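Local coordinates for putative gdp-fucose protein o-fucosyltransferase 1 (PDB 3ZY2) that is a putative GDP-fucose protein O-fucosyltransferase of the two-domain GT-B clan, modelled here with guanosine-5'-diphosphate, at residues A[88-97]-A[161-172]; A[10-18]-A[120-128]. All coordinates share one frame; numbering follows the deposited sequence.

Contact 1 of 2, residues A[88-97]-A[161-172]; sequences VWPPEKRKAF and FPSEEYPVLAFS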
loop_
_atom_site.group_PDB
_atom_site.type_symbol
_atom_site.label_atom_id
_atom_site.label_comp_id
_atom_site.label_asym_id
_atom_site.label_seq_id
_atom_site.Cartn_x
_atom_site.Cartn_y
_atom_site.Cartn_z
ATOM N N VAL A 88 -6.351 -23.633 16.014
ATOM C CA VAL A 88 -7.025 -23.051 14.849
ATOM C C VAL A 88 -6.038 -22.455 13.832
ATOM O O VAL A 88 -6.322 -22.425 12.651
ATOM C CB VAL A 88 -8.078 -21.986 15.287
ATOM C CG1 VAL A 88 -8.637 -21.211 14.077
ATOM C CG2 VAL A 88 -9.199 -22.642 16.069
ATOM N N TRP A 89 -4.881 -21.984 14.298
ATOM C CA TRP A 89 -3.978 -21.218 13.446
ATOM C C TRP A 89 -2.499 -21.417 13.799
ATOM O O TRP A 89 -1.806 -20.488 14.233
ATOM C CB TRP A 89 -4.361 -19.748 13.561
ATOM C CG TRP A 89 -3.766 -18.826 12.549
ATOM C CD1 TRP A 89 -3.786 -18.956 11.188
ATOM C CD2 TRP A 89 -3.137 -17.562 12.826
ATOM N NE1 TRP A 89 -3.183 -17.861 10.603
ATOM C CE2 TRP A 89 -2.771 -16.998 11.587
ATOM C CE3 TRP A 89 -2.827 -16.869 14.006
ATOM C CZ2 TRP A 89 -2.112 -15.761 11.489
ATOM C CZ3 TRP A 89 -2.165 -15.627 13.912
ATOM C CH2 TRP A 89 -1.811 -15.099 12.658
ATOM N N PRO A 90 -2.008 -22.644 13.630
ATOM C CA PRO A 90 -0.640 -22.975 14.037
ATOM C C PRO A 90 0.392 -22.284 13.134
ATOM O O PRO A 90 0.027 -21.833 12.038
ATOM C CB PRO A 90 -0.594 -24.496 13.866
ATOM C CG PRO A 90 -1.634 -24.787 12.832
ATOM C CD PRO A 90 -2.724 -23.803 13.061
ATOM N N PRO A 91 1.659 -22.168 13.596
ATOM C CA PRO A 91 2.668 -21.444 12.813
ATOM C C PRO A 91 2.646 -21.690 11.297
ATOM O O PRO A 91 2.765 -20.729 10.528
ATOM C CB PRO A 91 3.980 -21.912 13.437
ATOM C CG PRO A 91 3.627 -22.132 14.903
ATOM C CD PRO A 91 2.137 -22.424 14.972
ATOM N N GLU A 92 2.464 -22.946 10.879
ATOM C CA GLU A 92 2.499 -23.303 9.446
ATOM C C GLU A 92 1.447 -22.623 8.562
ATOM O O GLU A 92 1.657 -22.490 7.359
ATOM C CB GLU A 92 2.486 -24.842 9.259
ATOM C CG GLU A 92 2.086 -25.379 7.866
ATOM C CD GLU A 92 0.571 -25.592 7.696
ATOM O OE1 GLU A 92 -0.106 -25.979 8.675
ATOM O OE2 GLU A 92 0.067 -25.376 6.566
ATOM N N LYS A 93 0.324 -22.188 9.130
ATOM C CA LYS A 93 -0.701 -21.588 8.279
ATOM C C LYS A 93 -0.872 -20.102 8.544
ATOM O O LYS A 93 -1.892 -19.504 8.179
ATOM C CB LYS A 93 -2.037 -22.346 8.336
ATOM C CG LYS A 93 -2.819 -22.243 9.631
ATOM C CD LYS A 93 -4.093 -23.117 9.608
ATOM C CE LYS A 93 -3.774 -24.608 9.407
ATOM N NZ LYS A 93 -4.828 -25.537 9.934
ATOM N N ARG A 94 0.146 -19.520 9.170
ATOM C CA ARG A 94 0.136 -18.086 9.472
ATOM C C ARG A 94 0.584 -17.286 8.253
ATOM O O ARG A 94 1.777 -17.021 8.053
ATOM C CB ARG A 94 0.963 -17.785 10.720
ATOM C CG ARG A 94 0.370 -18.503 11.942
ATOM C CD ARG A 94 1.049 -18.206 13.247
ATOM N NE ARG A 94 0.419 -19.022 14.288
ATOM C CZ ARG A 94 0.848 -19.124 15.542
ATOM N NH1 ARG A 94 1.932 -18.469 15.945
ATOM N NH2 ARG A 94 0.188 -19.895 16.397
ATOM N N LYS A 95 -0.409 -16.921 7.442
ATOM C CA LYS A 95 -0.204 -16.098 6.251
ATOM C C LYS A 95 -0.513 -14.625 6.521
ATOM O O LYS A 95 -1.447 -14.292 7.270
ATOM C CB LYS A 95 -1.046 -16.641 5.088
ATOM C CG LYS A 95 -0.664 -18.075 4.628
ATOM C CD LYS A 95 -0.987 -18.260 3.156
ATOM C CE LYS A 95 -0.281 -19.460 2.528
ATOM N NZ LYS A 95 -0.835 -20.754 3.020
ATOM N N ALA A 96 0.304 -13.747 5.942
ATOM C CA ALA A 96 0.061 -12.312 6.013
ATOM C C ALA A 96 -0.812 -11.901 4.839
ATOM O O ALA A 96 -0.620 -12.375 3.709
ATOM C CB ALA A 96 1.365 -11.557 5.975
ATOM N N PHE A 97 -1.757 -11.013 5.112
ATOM C CA PHE A 97 -2.678 -10.515 4.102
ATOM C C PHE A 97 -2.352 -9.074 3.805
ATOM O O PHE A 97 -2.202 -8.258 4.719
ATOM C CB PHE A 97 -4.132 -10.640 4.567
ATOM C CG PHE A 97 -4.675 -12.032 4.484
ATOM C CD1 PHE A 97 -4.138 -13.049 5.278
ATOM C CD2 PHE A 97 -5.700 -12.346 3.584
ATOM C CE1 PHE A 97 -4.627 -14.343 5.205
ATOM C CE2 PHE A 97 -6.202 -13.655 3.520
ATOM C CZ PHE A 97 -5.659 -14.645 4.322
ATOM N N PHE A 161 -11.452 -16.562 0.230
ATOM C CA PHE A 161 -10.850 -17.051 1.483
ATOM C C PHE A 161 -11.807 -17.841 2.379
ATOM O O PHE A 161 -12.281 -17.311 3.391
ATOM C CB PHE A 161 -10.218 -15.904 2.282
ATOM C CG PHE A 161 -9.225 -15.086 1.498
ATOM C CD1 PHE A 161 -8.013 -15.640 1.083
ATOM C CD2 PHE A 161 -9.501 -13.766 1.171
ATOM C CE1 PHE A 161 -7.100 -14.889 0.355
ATOM C CE2 PHE A 161 -8.586 -12.998 0.439
ATOM C CZ PHE A 161 -7.384 -13.568 0.032
ATOM N N PRO A 162 -12.079 -19.115 2.025
ATOM C CA PRO A 162 -12.952 -19.946 2.858
ATOM C C PRO A 162 -12.337 -20.224 4.227
ATOM O O PRO A 162 -11.110 -20.240 4.371
ATOM C CB PRO A 162 -13.074 -21.253 2.058
ATOM C CG PRO A 162 -12.601 -20.918 0.675
ATOM C CD PRO A 162 -11.575 -19.856 0.854
ATOM N N SER A 163 -13.199 -20.461 5.211
ATOM C CA SER A 163 -12.793 -20.652 6.598
ATOM C C SER A 163 -11.888 -21.858 6.833
ATOM O O SER A 163 -10.999 -21.802 7.678
ATOM C CB SER A 163 -14.030 -20.764 7.493
ATOM O OG SER A 163 -15.159 -20.131 6.902
ATOM N N GLU A 164 -12.112 -22.948 6.093
ATOM C CA GLU A 164 -11.364 -24.187 6.318
ATOM C C GLU A 164 -9.851 -24.052 6.069
ATOM O O GLU A 164 -9.041 -24.477 6.907
ATOM C CB GLU A 164 -11.963 -25.344 5.501
ATOM C CG GLU A 164 -11.219 -26.686 5.627
ATOM C CD GLU A 164 -11.589 -27.505 6.863
ATOM O OE1 GLU A 164 -11.908 -26.929 7.931
ATOM O OE2 GLU A 164 -11.555 -28.754 6.764
ATOM N N GLU A 165 -9.481 -23.467 4.931
ATOM C CA GLU A 165 -8.075 -23.220 4.617
ATOM C C GLU A 165 -7.563 -21.929 5.253
ATOM O O GLU A 165 -6.371 -21.841 5.598
ATOM C CB GLU A 165 -7.841 -23.187 3.104
ATOM C CG GLU A 165 -6.366 -22.985 2.678
ATOM C CD GLU A 165 -5.412 -24.090 3.158
ATOM O OE1 GLU A 165 -5.831 -25.266 3.243
ATOM O OE2 GLU A 165 -4.236 -23.777 3.460
ATOM N N TYR A 166 -8.461 -20.946 5.412
ATOM C CA TYR A 166 -8.110 -19.616 5.956
ATOM C C TYR A 166 -8.898 -19.295 7.228
ATOM O O TYR A 166 -9.792 -18.430 7.225
ATOM C CB TYR A 166 -8.313 -18.511 4.914
ATOM C CG TYR A 166 -7.550 -18.751 3.644
ATOM C CD1 TYR A 166 -6.191 -18.457 3.570
ATOM C CD2 TYR A 166 -8.181 -19.287 2.519
ATOM C CE1 TYR A 166 -5.470 -18.693 2.415
ATOM C CE2 TYR A 166 -7.473 -19.519 1.352
ATOM C CZ TYR A 166 -6.120 -19.212 1.301
ATOM O OH TYR A 166 -5.423 -19.458 0.144
ATOM N N PRO A 167 -8.566 -19.985 8.331
ATOM C CA PRO A 167 -9.292 -19.778 9.577
ATOM C C PRO A 167 -9.057 -18.381 10.150
ATOM O O PRO A 167 -9.909 -17.869 10.886
ATOM C CB PRO A 167 -8.708 -20.846 10.511
ATOM C CG PRO A 167 -7.420 -21.254 9.897
ATOM C CD PRO A 167 -7.596 -21.094 8.434
ATOM N N VAL A 168 -7.908 -17.795 9.824
ATOM C CA VAL A 168 -7.532 -16.484 10.364
ATOM C C VAL A 168 -7.015 -15.586 9.247
ATOM O O VAL A 168 -6.015 -15.900 8.608
ATOM C CB VAL A 168 -6.461 -16.577 11.494
ATOM C CG1 VAL A 168 -6.071 -15.145 11.967
ATOM C CG2 VAL A 168 -6.952 -17.423 12.674
ATOM N N LEU A 169 -7.677 -14.453 9.013
ATOM C CA LEU A 169 -7.140 -13.450 8.113
ATOM C C LEU A 169 -6.315 -12.506 8.967
ATOM O O LEU A 169 -6.841 -11.924 9.915
ATOM C CB LEU A 169 -8.267 -12.668 7.417
ATOM C CG LEU A 169 -9.045 -13.154 6.190
ATOM C CD1 LEU A 169 -8.975 -14.668 5.904
ATOM C CD2 LEU A 169 -10.480 -12.684 6.233
ATOM N N ALA A 170 -5.034 -12.356 8.653
ATOM C CA ALA A 170 -4.130 -11.529 9.450
ATOM C C ALA A 170 -3.583 -10.368 8.646
ATOM O O ALA A 170 -2.939 -10.572 7.633
ATOM C CB ALA A 170 -2.989 -12.375 10.006
ATOM N N PHE A 171 -3.834 -9.145 9.109
ATOM C CA PHE A 171 -3.467 -7.923 8.384
ATOM C C PHE A 171 -2.433 -7.100 9.170
ATOM O O PHE A 171 -2.687 -6.708 10.318
ATOM C CB PHE A 171 -4.711 -7.050 8.178
ATOM C CG PHE A 171 -5.838 -7.709 7.427
ATOM C CD1 PHE A 171 -6.820 -8.454 8.102
ATOM C CD2 PHE A 171 -5.980 -7.521 6.047
ATOM C CE1 PHE A 171 -7.877 -9.022 7.419
ATOM C CE2 PHE A 171 -7.037 -8.087 5.369
ATOM C CZ PHE A 171 -7.976 -8.854 6.029
ATOM N N SER A 172 -1.280 -6.811 8.578
ATOM C CA SER A 172 -0.314 -5.966 9.284
ATOM C C SER A 172 -0.683 -4.495 9.180
ATOM O O SER A 172 -0.249 -3.681 9.999
ATOM C CB SER A 172 1.129 -6.198 8.831
ATOM O OG SER A 172 2.015 -6.050 9.939
HETATM O O HOH W 1 -3.277 -16.191 8.177
HETATM O O HOH W 2 -3.942 -20.070 6.381
HETATM O O HOH W 3 -0.296 -8.407 6.504
#
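F97 drives the edge of its ring into the face of F161, an edge-to-face pair with centroids 4.9 Å apart and planes at 68°. L169 lies over a face of the F97 ring, with CD1 3.7 Å from F97 CZ, and Y166 CD1 stands at the ring's edge. F97 CB sits over the F171 ring, completing an aromatic cluster. W89 is sandwiched: R94 CG covers one face while its NE and NH2 both grip W89 O, and V168 CB rests on the other, 3.5 Å from the centroid of the five-membered ring. With CG anti to the backbone N (chi1 -167°), the indole crosses V168 at about a right angle and brings CZ2 to 3.8 Å from A170 CB. V88 CG1 meets P167 CB at 3.6 Å. F97 N donates to A170 O at 2.8 Å, the one direct hydrogen bond between the segments. A water accepts from W89 NE1 and donates to K95 O and V168 O; two others join K93 O to E165 O and F97 O to S172 N. K95 NZ forms a salt bridge with D232 of the second subunit, and Y166 OH bonds T235 there. Aromatic and apolar packing thus predominates, with waters bridging backbone polar atoms.

Contact 2 of 2, residues A[10-18]-A[120-128]; sequences YIVFCPCMG and NPFGPYWDQ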
loop_
_atom_site.group_PDB
_atom_site.type_symbol
_atom_site.label_atom_id
_atom_site.label_comp_id
_atom_site.label_asym_id
_atom_site.label_seq_id
_atom_site.Cartn_x
_atom_site.Cartn_y
_atom_site.Cartn_z
ATOM N N TYR A 10 -11.607 -16.059 11.864
ATOM C CA TYR A 10 -11.174 -14.864 12.608
ATOM C C TYR A 10 -10.475 -13.839 11.736
ATOM O O TYR A 10 -9.940 -14.153 10.667
ATOM C CB TYR A 10 -10.214 -15.262 13.746
ATOM C CG TYR A 10 -10.889 -16.150 14.744
ATOM C CD1 TYR A 10 -10.987 -17.537 14.520
ATOM C CD2 TYR A 10 -11.476 -15.621 15.895
ATOM C CE1 TYR A 10 -11.640 -18.357 15.425
ATOM C CE2 TYR A 10 -12.129 -16.440 16.794
ATOM C CZ TYR A 10 -12.206 -17.801 16.554
ATOM O OH TYR A 10 -12.859 -18.575 17.477
ATOM N N ILE A 11 -10.474 -12.601 12.220
ATOM C CA ILE A 11 -9.641 -11.537 11.675
ATOM C C ILE A 11 -8.772 -11.017 12.802
ATOM O O ILE A 11 -9.284 -10.755 13.889
ATOM C CB ILE A 11 -10.494 -10.374 11.112
ATOM C CG1 ILE A 11 -11.237 -10.800 9.851
ATOM C CG2 ILE A 11 -9.641 -9.132 10.816
ATOM C CD1 ILE A 11 -12.460 -9.933 9.579
ATOM N N VAL A 12 -7.485 -10.852 12.533
ATOM C CA VAL A 12 -6.554 -10.230 13.498
ATOM C C VAL A 12 -5.738 -9.199 12.740
ATOM O O VAL A 12 -5.428 -9.394 11.551
ATOM C CB VAL A 12 -5.659 -11.282 14.231
ATOM C CG1 VAL A 12 -4.770 -12.074 13.255
ATOM C CG2 VAL A 12 -4.826 -10.607 15.333
ATOM N N PHE A 13 -5.438 -8.078 13.386
ATOM C CA PHE A 13 -4.723 -6.997 12.695
ATOM C C PHE A 13 -3.913 -6.167 13.658
ATOM O O PHE A 13 -4.178 -6.163 14.880
ATOM C CB PHE A 13 -5.697 -6.088 11.901
ATOM C CG PHE A 13 -6.415 -5.075 12.762
ATOM C CD1 PHE A 13 -7.455 -5.466 13.599
ATOM C CD2 PHE A 13 -6.012 -3.728 12.736
ATOM C CE1 PHE A 13 -8.098 -4.522 14.421
ATOM C CE2 PHE A 13 -6.647 -2.773 13.565
ATOM C CZ PHE A 13 -7.686 -3.182 14.394
ATOM N N CYS A 14 -2.935 -5.468 13.090
ATOM C CA CYS A 14 -2.172 -4.445 13.793
ATOM C C CYS A 14 -2.721 -3.061 13.467
ATOM O O CYS A 14 -2.810 -2.718 12.275
ATOM C CB CYS A 14 -0.703 -4.474 13.385
ATOM S SG CYS A 14 0.234 -3.229 14.311
ATOM N N PRO A 15 -3.047 -2.255 14.507
ATOM C CA PRO A 15 -3.350 -0.850 14.262
ATOM C C PRO A 15 -2.008 -0.140 14.144
ATOM O O PRO A 15 -1.572 0.566 15.057
ATOM C CB PRO A 15 -4.108 -0.409 15.523
ATOM C CG PRO A 15 -3.688 -1.348 16.589
ATOM C CD PRO A 15 -3.050 -2.577 15.952
ATOM N N CYS A 16 -1.356 -0.363 13.011
ATOM C CA CYS A 16 0.073 -0.099 12.897
ATOM C C CYS A 16 0.397 1.257 12.304
ATOM O O CYS A 16 1.547 1.523 11.961
ATOM C CB CYS A 16 0.741 -1.215 12.077
ATOM S SG CYS A 16 1.595 -2.503 13.043
ATOM N N MET A 17 -0.620 2.098 12.201
ATOM C CA MET A 17 -0.424 3.447 11.709
ATOM C C MET A 17 -0.816 4.518 12.710
ATOM O O MET A 17 -1.948 4.578 13.186
ATOM C CB MET A 17 -1.175 3.671 10.411
ATOM C CG MET A 17 -0.909 5.037 9.871
ATOM S SD MET A 17 -1.453 5.248 8.193
ATOM C CE MET A 17 -3.213 5.233 8.430
ATOM N N GLY A 18 0.158 5.359 13.020
ATOM C CA GLY A 18 -0.065 6.512 13.874
ATOM C C GLY A 18 -0.316 6.213 15.345
ATOM O O GLY A 18 -0.212 5.074 15.816
ATOM N N ASN A 120 8.815 -0.535 12.544
ATOM C CA ASN A 120 8.185 -0.341 13.844
ATOM C C ASN A 120 6.907 0.465 13.602
ATOM O O ASN A 120 6.951 1.503 12.930
ATOM C CB ASN A 120 9.157 0.421 14.752
ATOM C CG ASN A 120 8.917 0.173 16.248
ATOM O OD1 ASN A 120 7.823 0.387 16.767
ATOM N ND2 ASN A 120 9.977 -0.228 16.949
ATOM N N PRO A 121 5.764 0.038 14.174
ATOM C CA PRO A 121 5.544 -0.991 15.199
ATOM C C PRO A 121 5.250 -2.389 14.675
ATOM O O PRO A 121 4.901 -3.249 15.461
ATOM C CB PRO A 121 4.314 -0.466 15.944
ATOM C CG PRO A 121 3.518 0.216 14.858
ATOM C CD PRO A 121 4.546 0.847 13.952
ATOM N N PHE A 122 5.414 -2.607 13.371
ATOM C CA PHE A 122 5.080 -3.881 12.728
ATOM C C PHE A 122 5.769 -5.081 13.396
ATOM O O PHE A 122 5.101 -6.043 13.800
ATOM C CB PHE A 122 5.421 -3.809 11.225
ATOM C CG PHE A 122 4.750 -2.668 10.523
ATOM C CD1 PHE A 122 3.437 -2.798 10.081
ATOM C CD2 PHE A 122 5.422 -1.456 10.330
ATOM C CE1 PHE A 122 2.802 -1.756 9.442
ATOM C CE2 PHE A 122 4.784 -0.389 9.693
ATOM C CZ PHE A 122 3.477 -0.543 9.248
ATOM N N GLY A 123 7.093 -5.014 13.500
ATOM C CA GLY A 123 7.895 -6.011 14.214
ATOM C C GLY A 123 7.448 -6.265 15.646
ATOM O O GLY A 123 7.004 -7.375 15.943
ATOM N N PRO A 124 7.568 -5.250 16.533
ATOM C CA PRO A 124 7.203 -5.422 17.949
ATOM C C PRO A 124 5.761 -5.894 18.190
ATOM O O PRO A 124 5.535 -6.682 19.115
ATOM C CB PRO A 124 7.450 -4.031 18.553
ATOM C CG PRO A 124 8.528 -3.453 17.674
ATOM C CD PRO A 124 8.187 -3.929 16.300
ATOM N N TYR A 125 4.807 -5.449 17.370
ATOM C CA TYR A 125 3.413 -5.883 17.512
ATOM C C TYR A 125 3.244 -7.389 17.365
ATOM O O TYR A 125 2.686 -8.060 18.251
ATOM C CB TYR A 125 2.516 -5.169 16.516
ATOM C CG TYR A 125 1.058 -5.425 16.761
ATOM C CD1 TYR A 125 0.333 -4.579 17.597
ATOM C CD2 TYR A 125 0.394 -6.489 16.141
ATOM C CE1 TYR A 125 -1.001 -4.790 17.839
ATOM C CE2 TYR A 125 -0.966 -6.698 16.357
ATOM C CZ TYR A 125 -1.651 -5.851 17.221
ATOM O OH TYR A 125 -2.993 -6.029 17.432
ATOM N N TRP A 126 3.739 -7.933 16.262
ATOM C CA TRP A 126 3.600 -9.369 16.037
ATOM C C TRP A 126 4.532 -10.169 16.949
ATOM O O TRP A 126 4.152 -11.254 17.387
ATOM C CB TRP A 126 3.775 -9.703 14.556
ATOM C CG TRP A 126 2.700 -9.068 13.691
ATOM C CD1 TRP A 126 2.856 -7.996 12.847
ATOM C CD2 TRP A 126 1.302 -9.434 13.611
ATOM N NE1 TRP A 126 1.664 -7.694 12.231
ATOM C CE2 TRP A 126 0.690 -8.552 12.683
ATOM C CE3 TRP A 126 0.512 -10.416 14.226
ATOM C CZ2 TRP A 126 -0.669 -8.625 12.350
ATOM C CZ3 TRP A 126 -0.851 -10.495 13.881
ATOM C CH2 TRP A 126 -1.426 -9.590 12.962
ATOM N N ASP A 127 5.711 -9.618 17.267
ATOM C CA ASP A 127 6.636 -10.236 18.237
ATOM C C ASP A 127 5.943 -10.446 19.579
ATOM O O ASP A 127 6.108 -11.496 20.214
ATOM C CB ASP A 127 7.877 -9.362 18.471
ATOM C CG ASP A 127 8.974 -9.590 17.448
ATOM O OD1 ASP A 127 8.870 -10.521 16.619
ATOM O OD2 ASP A 127 9.974 -8.826 17.512
ATOM N N GLN A 128 5.169 -9.443 19.998
ATOM C CA GLN A 128 4.482 -9.457 21.300
ATOM C C GLN A 128 3.591 -10.681 21.471
ATOM O O GLN A 128 3.452 -11.207 22.581
ATOM C CB GLN A 128 3.680 -8.169 21.517
ATOM C CG GLN A 128 2.510 -8.251 22.545
ATOM C CD GLN A 128 2.940 -8.593 23.970
ATOM O OE1 GLN A 128 4.095 -8.398 24.362
ATOM N NE2 GLN A 128 1.998 -9.116 24.756
#
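Strand 10-13 and helix 122-128 run at 135° with axes 11.4 Å apart, and the chain closes in just beyond the strand, where C16 CA comes within 6.0 Å of P121 CA. C14 SG lies over a face of the Y125 ring, 3.6 Å from its centroid; chi1 of -178°, SG trans to the backbone N, places it there. The C14-C16 disulfide, formed around an inverse gamma turn centred on P15, carries the second sulfur to F122. C16 SG approaches that ring obliquely, and C16 CB is 3.4 Å from F122 CE1. P121, at the N-cap position after a cis peptide bond, sets CG 3.8 Å from C16 SG. The P15 ring crosses Y125 at about a right angle, with CD 3.6 Å from Y125 CE1. Y125 OH gives a weak hydrogen bond to F13 O at 2.8 Å and is also bonded to N45 N. W126 turns its edge toward V12 CG1, 4.2 Å from CH2, while its NE1 bonds S172 OG. Q103 of the second subunit packs on P121 and F122. Sulfur-aromatic contacts, one over a face and one oblique, thus mark the disulfide side, where the covalent link probably holds both sulfurs against the helix start.

Contacts 1 and 2, with centres 15 Å apart, share one parallel sheet, in which strand 168-171 lies between strands 10-13 and 95-98. Y10 pairs with contact 1 through two probable hydrogen bonds, Y10 N to P167 O at 2.7 Å and L169 N to Y10 O at 2.8 Å. At the other strand end, S172 O packs 3.4 Å from C16 CB and F171 O 3.4 Å from W126 CZ2. Both contacts also reach the second subunit. Contact 2 approaches the ligand without touching it: the P15 side chain is about 10 Å from a bound GDP, and the segment 10-18 leads directly into R19 to N22, which line the GDP pocket.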